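Polyhedrin (Operophtera brumata cypovirus 19, PDB 5A99) builds the crystalline polyhedra, the occlusion bodies of this insect cypovirus, which as in related viruses probably protect embedded virions outside the host. Local coordinates at residues G90-N95 and N129-I134; V38-D43 and Y238-K243. One frame throughout, in Å; residues are numbered along the deposited sequence.

Contact 1: residues G90-N95 and N129-I134; sequences GLLSDN and NKYNNI
Tyr131, at the second position of a type I beta turn running from Lys130 to Asn133, lays its side chain against the last turn of helix 81-92, and the contact can be read along it. Tyr131 CB sits 3.4 Å from Leu91 O. With CG anti to the backbone N (chi1 -171°), the ring then runs out across both leucines, which meet it from the same side, and crosses each at about a right angle. Tyr131 CD2 meets Leu91 CB at 3.7 Å, and that same CB lies over one ring face in a CH-pi contact, 4.1 Å from the ring centroid. Tyr131 CD1 comes within 3.6 Å of Leu92 CA, which approaches obliquely, and Tyr131 CE1 follows at 3.7 Å from Leu92 CB; the CD1 methyl of Leu92 reaches the ring edge in its plane and also packs on Asn132 CA. At the tip, Tyr131 OH hydrogen-bonds to Arg88 NE, one turn back in the helix, while the ring of Trp63 also meets that of Tyr131.

No direct hydrogen bond joins the two segments; water does that work. One molecule donates to Leu91 O (2.7 Å) and accepts a weak bond from Asn132 N. A second donates to Leu92 O and Asp94 OD1 and accepts from Asn132 ND2, 3.1 Å away. The other end of that amide closes an Asx turn, Asn132 OD1 accepting from Ile134 N at 3.2 Å. Its two ends thus committed, the amide has its rotation fixed. A second subunit adds bonds from its Arg50 and Gln52 to Asn132 O and Asn133 O. The chemistry therefore divides: apolar packing seats the tyrosine, whereas carbonyls at the C-terminal end of the helix, where the dipole would probably strengthen them as acceptors, are satisfied through solvent.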
loop_
_atom_site.group_PDB
_atom_site.type_symbol
_atom_site.label_atom_id
_atom_site.label_comp_id
_atom_site.label_asym_id
_atom_site.label_seq_id
_atom_site.Cartn_x
_atom_site.Cartn_y
_atom_site.Cartn_z
ATOM N N GLY A 90 -9.116 -24.393 -1.920
ATOM C CA GLY A 90 -10.530 -24.628 -1.634
ATOM C C GLY A 90 -11.322 -23.394 -1.226
ATOM O O GLY A 90 -12.505 -23.264 -1.567
ATOM N N LEU A 91 -10.693 -22.478 -0.497
ATOM C CA LEU A 91 -11.397 -21.261 -0.060
ATOM C C LEU A 91 -11.657 -20.322 -1.229
ATOM O O LEU A 91 -12.614 -19.547 -1.212
ATOM C CB LEU A 91 -10.617 -20.527 1.037
ATOM C CG LEU A 91 -10.169 -21.346 2.256
ATOM C CD1 LEU A 91 -9.470 -20.451 3.307
ATOM C CD2 LEU A 91 -11.344 -22.099 2.873
ATOM N N LEU A 92 -10.799 -20.377 -2.243
ATOM C CA LEU A 92 -10.978 -19.521 -3.416
ATOM C C LEU A 92 -12.040 -20.053 -4.375
ATOM O O LEU A 92 -12.866 -19.288 -4.883
ATOM C CB LEU A 92 -9.657 -19.362 -4.159
ATOM C CG LEU A 92 -9.684 -18.537 -5.445
ATOM C CD1 LEU A 92 -10.239 -17.135 -5.170
ATOM C CD2 LEU A 92 -8.265 -18.480 -6.017
ATOM N N SER A 93 -12.011 -21.361 -4.624
ATOM C CA SER A 93 -12.818 -21.962 -5.685
ATOM C C SER A 93 -13.543 -23.201 -5.171
ATOM O O SER A 93 -12.907 -24.151 -4.728
ATOM C CB SER A 93 -11.939 -22.340 -6.893
ATOM O OG SER A 93 -11.304 -21.217 -7.487
ATOM N N ASP A 94 -14.875 -23.187 -5.237
ATOM C CA ASP A 94 -15.688 -24.270 -4.681
ATOM C C ASP A 94 -15.204 -25.645 -5.159
ATOM O O ASP A 94 -15.254 -25.935 -6.359
ATOM C CB ASP A 94 -17.162 -24.075 -5.064
ATOM C CG ASP A 94 -17.751 -22.798 -4.496
ATOM O OD1 ASP A 94 -17.155 -21.718 -4.695
ATOM O OD2 ASP A 94 -18.815 -22.876 -3.847
ATOM N N ASN A 95 -14.744 -26.481 -4.222
ATOM C CA ASN A 95 -14.281 -27.846 -4.532
ATOM C C ASN A 95 -13.061 -27.908 -5.431
ATOM O O ASN A 95 -12.826 -28.929 -6.085
ATOM C CB ASN A 95 -15.386 -28.667 -5.186
ATOM C CG ASN A 95 -16.568 -28.876 -4.269
ATOM O OD1 ASN A 95 -16.404 -29.166 -3.086
ATOM N ND2 ASN A 95 -17.763 -28.739 -4.811
ATOM N N ASN A 129 -15.858 -9.347 2.502
ATOM C CA ASN A 129 -16.056 -10.183 1.327
ATOM C C ASN A 129 -15.706 -11.635 1.634
ATOM O O ASN A 129 -15.078 -11.938 2.653
ATOM C CB ASN A 129 -15.191 -9.700 0.167
ATOM C CG ASN A 129 -15.862 -8.614 -0.653
ATOM O OD1 ASN A 129 -17.029 -8.285 -0.446
ATOM N ND2 ASN A 129 -15.121 -8.060 -1.606
ATOM N N LYS A 130 -16.131 -12.530 0.752
ATOM C CA LYS A 130 -15.635 -13.896 0.738
ATOM C C LYS A 130 -14.162 -13.878 0.340
ATOM O O LYS A 130 -13.646 -12.862 -0.129
ATOM C CB LYS A 130 -16.382 -14.710 -0.315
ATOM C CG LYS A 130 -17.889 -14.826 -0.131
ATOM C CD LYS A 130 -18.464 -15.691 -1.249
ATOM C CE LYS A 130 -19.922 -16.065 -1.018
ATOM N NZ LYS A 130 -20.081 -17.338 -0.234
ATOM N N TYR A 131 -13.498 -15.020 0.484
ATOM C CA TYR A 131 -12.118 -15.162 0.036
ATOM C C TYR A 131 -11.952 -14.704 -1.419
ATOM O O TYR A 131 -10.952 -14.076 -1.769
ATOM C CB TYR A 131 -11.674 -16.624 0.174
ATOM C CG TYR A 131 -10.193 -16.868 -0.054
ATOM C CD1 TYR A 131 -9.653 -16.899 -1.341
ATOM C CD2 TYR A 131 -9.339 -17.092 1.019
ATOM C CE1 TYR A 131 -8.294 -17.141 -1.547
ATOM C CE2 TYR A 131 -7.995 -17.336 0.824
ATOM C CZ TYR A 131 -7.470 -17.350 -0.453
ATOM O OH TYR A 131 -6.123 -17.587 -0.614
ATOM N N ASN A 132 -12.936 -15.021 -2.262
ATOM C CA ASN A 132 -12.820 -14.762 -3.695
ATOM C C ASN A 132 -12.840 -13.270 -4.014
ATOM O O ASN A 132 -12.519 -12.867 -5.127
ATOM C CB ASN A 132 -13.899 -15.515 -4.486
ATOM C CG ASN A 132 -15.334 -15.081 -4.129
ATOM O OD1 ASN A 132 -15.583 -13.945 -3.725
ATOM N ND2 ASN A 132 -16.281 -16.001 -4.286
ATOM N N ASN A 133 -13.212 -12.472 -3.011
ATOM C CA ASN A 133 -13.079 -11.019 -3.044
ATOM C C ASN A 133 -13.889 -10.335 -4.148
ATOM O O ASN A 133 -13.462 -9.315 -4.709
ATOM C CB ASN A 133 -11.600 -10.637 -3.159
ATOM C CG ASN A 133 -11.350 -9.151 -2.953
ATOM O OD1 ASN A 133 -12.058 -8.470 -2.202
ATOM N ND2 ASN A 133 -10.322 -8.642 -3.615
ATOM N N ILE A 134 -15.068 -10.882 -4.435
ATOM C CA ILE A 134 -16.011 -10.241 -5.347
ATOM C C ILE A 134 -17.130 -9.617 -4.535
ATOM O O ILE A 134 -17.786 -10.282 -3.720
ATOM C CB ILE A 134 -16.574 -11.225 -6.391
ATOM C CG1 ILE A 134 -15.417 -11.804 -7.223
ATOM C CG2 ILE A 134 -17.613 -10.536 -7.293
ATOM C CD1 ILE A 134 -15.812 -13.012 -8.050
HETATM O O HOH W 1 -14.390 -17.614 -1.952
HETATM O O HOH W 2 -15.485 -18.919 -4.707
#

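Contact 2: residues V38-D43 and Y238-K243; sequences VLYMKD and YLYRTK
Strand 33-40 of the six-stranded antiparallel sheet meets the segment that follows helix 225-236, and the two are joined through a pair of tyrosines. Tyr40 and Tyr240 point at each other from opposite directions, and the hydroxyl of Tyr40 donates to that of Tyr240, OH to OH 2.7 Å. Each hydroxyl lies at the edge of the other ring, near its plane, with Tyr240 OH 3.4 Å from Tyr40 CE1; the contact is made edge to edge through the hydroxyls, not by stacked faces. Tyr240 reaches across with CG anti to its own nitrogen (chi1 -180°), bridging backbones whose nearest CA atoms, those of Val38 and Tyr240, are 10.1 Å apart. At the edge of the Tyr240 ring, near its plane, Val38 CG2 makes a looser apolar touch on Tyr240 CE1 at 4.4 Å.

The hydroxyls do not end the chain of bonds. Glu225 OE2 is hydrogen-bonded to Tyr240 OH, and Gln112 NE2 of the adjacent strand 110-116 to Tyr40 OH, while Trp233 stacks on the Tyr240 ring. The two phenol oxygens are linked in a short hydrogen-bond chain where helix 225-236 and the C-terminal segment after it pack on one face of the antiparallel sheet, as in alpha/beta layer packing.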
loop_
_atom_site.group_PDB
_atom_site.type_symbol
_atom_site.label_atom_id
_atom_site.label_comp_id
_atom_site.label_asym_id
_atom_site.label_seq_id
_atom_site.Cartn_x
_atom_site.Cartn_y
_atom_site.Cartn_z
ATOM N N VAL A 38 -10.031 -5.720 15.123
ATOM C CA VAL A 38 -9.611 -6.641 16.166
ATOM C C VAL A 38 -10.110 -8.023 15.804
ATOM O O VAL A 38 -11.307 -8.231 15.615
ATOM C CB VAL A 38 -10.183 -6.249 17.528
ATOM C CG1 VAL A 38 -9.659 -7.200 18.643
ATOM C CG2 VAL A 38 -9.857 -4.812 17.828
ATOM N N LEU A 39 -9.189 -8.965 15.709
ATOM C CA LEU A 39 -9.542 -10.326 15.319
ATOM C C LEU A 39 -9.357 -11.281 16.484
ATOM O O LEU A 39 -8.266 -11.392 17.045
ATOM C CB LEU A 39 -8.687 -10.758 14.129
ATOM C CG LEU A 39 -8.798 -9.778 12.959
ATOM C CD1 LEU A 39 -7.746 -10.021 11.900
ATOM C CD2 LEU A 39 -10.193 -9.870 12.361
ATOM N N TYR A 40 -10.436 -11.955 16.854
ATOM C CA TYR A 40 -10.392 -12.913 17.939
ATOM C C TYR A 40 -10.159 -14.289 17.362
ATOM O O TYR A 40 -10.971 -14.814 16.601
ATOM C CB TYR A 40 -11.681 -12.843 18.750
ATOM C CG TYR A 40 -11.963 -11.436 19.220
ATOM C CD1 TYR A 40 -11.400 -10.943 20.395
ATOM C CD2 TYR A 40 -12.759 -10.586 18.466
ATOM C CE1 TYR A 40 -11.648 -9.646 20.814
ATOM C CE2 TYR A 40 -13.012 -9.297 18.875
ATOM C CZ TYR A 40 -12.453 -8.831 20.046
ATOM O OH TYR A 40 -12.702 -7.544 20.448
ATOM N N MET A 41 -9.024 -14.862 17.727
ATOM C CA MET A 41 -8.551 -16.073 17.086
ATOM C C MET A 41 -9.050 -17.314 17.839
ATOM O O MET A 41 -9.681 -17.222 18.902
ATOM C CB MET A 41 -7.016 -16.043 16.984
ATOM C CG MET A 41 -6.428 -14.738 16.399
ATOM S SD MET A 41 -7.134 -14.101 14.852
ATOM C CE MET A 41 -6.580 -15.368 13.720
ATOM N N LYS A 42 -8.773 -18.475 17.273
ATOM C CA LYS A 42 -9.329 -19.728 17.767
ATOM C C LYS A 42 -8.690 -20.165 19.096
ATOM O O LYS A 42 -9.239 -21.004 19.815
ATOM C CB LYS A 42 -9.197 -20.801 16.681
ATOM C CG LYS A 42 -10.059 -20.488 15.467
ATOM C CD LYS A 42 -9.991 -21.532 14.357
ATOM C CE LYS A 42 -11.125 -21.304 13.352
ATOM N NZ LYS A 42 -11.167 -22.273 12.241
ATOM N N ASP A 43 -7.555 -19.563 19.446
ATOM C CA ASP A 43 -6.929 -19.844 20.741
ATOM C C ASP A 43 -7.258 -18.766 21.775
ATOM O O ASP A 43 -6.671 -18.717 22.868
ATOM C CB ASP A 43 -5.412 -20.009 20.580
ATOM C CG ASP A 43 -4.727 -18.765 20.023
ATOM O OD1 ASP A 43 -5.412 -17.768 19.687
ATOM O OD2 ASP A 43 -3.482 -18.800 19.894
ATOM N N TYR A 238 -7.159 4.126 23.665
ATOM C CA TYR A 238 -8.046 3.619 22.629
ATOM C C TYR A 238 -9.272 3.000 23.294
ATOM O O TYR A 238 -9.164 2.007 24.022
ATOM C CB TYR A 238 -7.331 2.565 21.792
ATOM C CG TYR A 238 -6.287 3.140 20.877
ATOM C CD1 TYR A 238 -6.582 4.227 20.074
ATOM C CD2 TYR A 238 -5.002 2.612 20.837
ATOM C CE1 TYR A 238 -5.645 4.760 19.236
ATOM C CE2 TYR A 238 -4.041 3.145 20.001
ATOM C CZ TYR A 238 -4.372 4.218 19.201
ATOM O OH TYR A 238 -3.432 4.757 18.367
ATOM N N LEU A 239 -10.427 3.608 23.068
ATOM C CA LEU A 239 -11.678 3.134 23.651
ATOM C C LEU A 239 -11.991 1.736 23.116
ATOM O O LEU A 239 -11.730 1.435 21.957
ATOM C CB LEU A 239 -12.810 4.129 23.361
ATOM C CG LEU A 239 -12.575 5.532 23.931
ATOM C CD1 LEU A 239 -13.741 6.467 23.634
ATOM C CD2 LEU A 239 -12.322 5.466 25.435
ATOM N N TYR A 240 -12.519 0.876 23.980
ATOM C CA TYR A 240 -12.655 -0.537 23.657
ATOM C C TYR A 240 -13.755 -1.200 24.476
ATOM O O TYR A 240 -14.000 -0.844 25.637
ATOM C CB TYR A 240 -11.315 -1.267 23.888
ATOM C CG TYR A 240 -11.351 -2.744 23.576
ATOM C CD1 TYR A 240 -11.303 -3.193 22.270
ATOM C CD2 TYR A 240 -11.420 -3.688 24.592
ATOM C CE1 TYR A 240 -11.345 -4.538 21.973
ATOM C CE2 TYR A 240 -11.454 -5.039 24.309
ATOM C CZ TYR A 240 -11.420 -5.457 22.992
ATOM O OH TYR A 240 -11.445 -6.789 22.685
ATOM N N ARG A 241 -14.402 -2.179 23.858
ATOM C CA ARG A 241 -15.499 -2.908 24.473
ATOM C C ARG A 241 -15.107 -4.382 24.603
ATOM O O ARG A 241 -14.795 -5.032 23.606
ATOM C CB ARG A 241 -16.734 -2.764 23.587
ATOM C CG ARG A 241 -18.056 -2.791 24.301
ATOM C CD ARG A 241 -19.192 -2.451 23.321
ATOM N NE ARG A 241 -19.565 -1.038 23.387
ATOM C CZ ARG A 241 -20.044 -0.481 24.489
ATOM N NH1 ARG A 241 -20.197 -1.226 25.573
ATOM N NH2 ARG A 241 -20.372 0.796 24.513
ATOM N N THR A 242 -15.134 -4.901 25.831
ATOM C CA THR A 242 -14.750 -6.290 26.109
ATOM C C THR A 242 -15.854 -7.307 25.786
ATOM O O THR A 242 -16.983 -6.941 25.460
ATOM C CB THR A 242 -14.334 -6.471 27.591
ATOM O OG1 THR A 242 -15.483 -6.355 28.430
ATOM C CG2 THR A 242 -13.271 -5.442 28.000
ATOM N N LYS A 243 -15.515 -8.592 25.865
ATOM C CA LYS A 243 -16.475 -9.665 25.592
ATOM C C LYS A 243 -17.695 -9.555 26.498
ATOM O O LYS A 243 -18.825 -9.821 26.074
ATOM C CB LYS A 243 -15.834 -11.039 25.788
ATOM C CG LYS A 243 -16.806 -12.184 25.540
ATOM C CD LYS A 243 -16.304 -13.517 26.093
ATOM C CE LYS A 243 -17.388 -14.588 25.968
ATOM N NZ LYS A 243 -16.893 -15.960 26.310
#

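In the fold
Both contacts are buried, yet at different depths: the centre of contact 2 lies about 11 Å from the centre of the chain and that of contact 1 about 23 Å, where a second subunit closes over it. Their centres are about 25 Å apart and they do not touch. They hold different elements, 90-95 with 129-134 joining a helix end to the loop after an outer strand of the three-stranded sheet, 38-43 with 238-243 joining the six-stranded sheet to the C-terminal region. In sequence the first is nested within the loop closed by the second. Tyrosines serve both, but the peripheral one works mainly through its ring, with water nearby, and the inner pair through directly bonded hydroxyls.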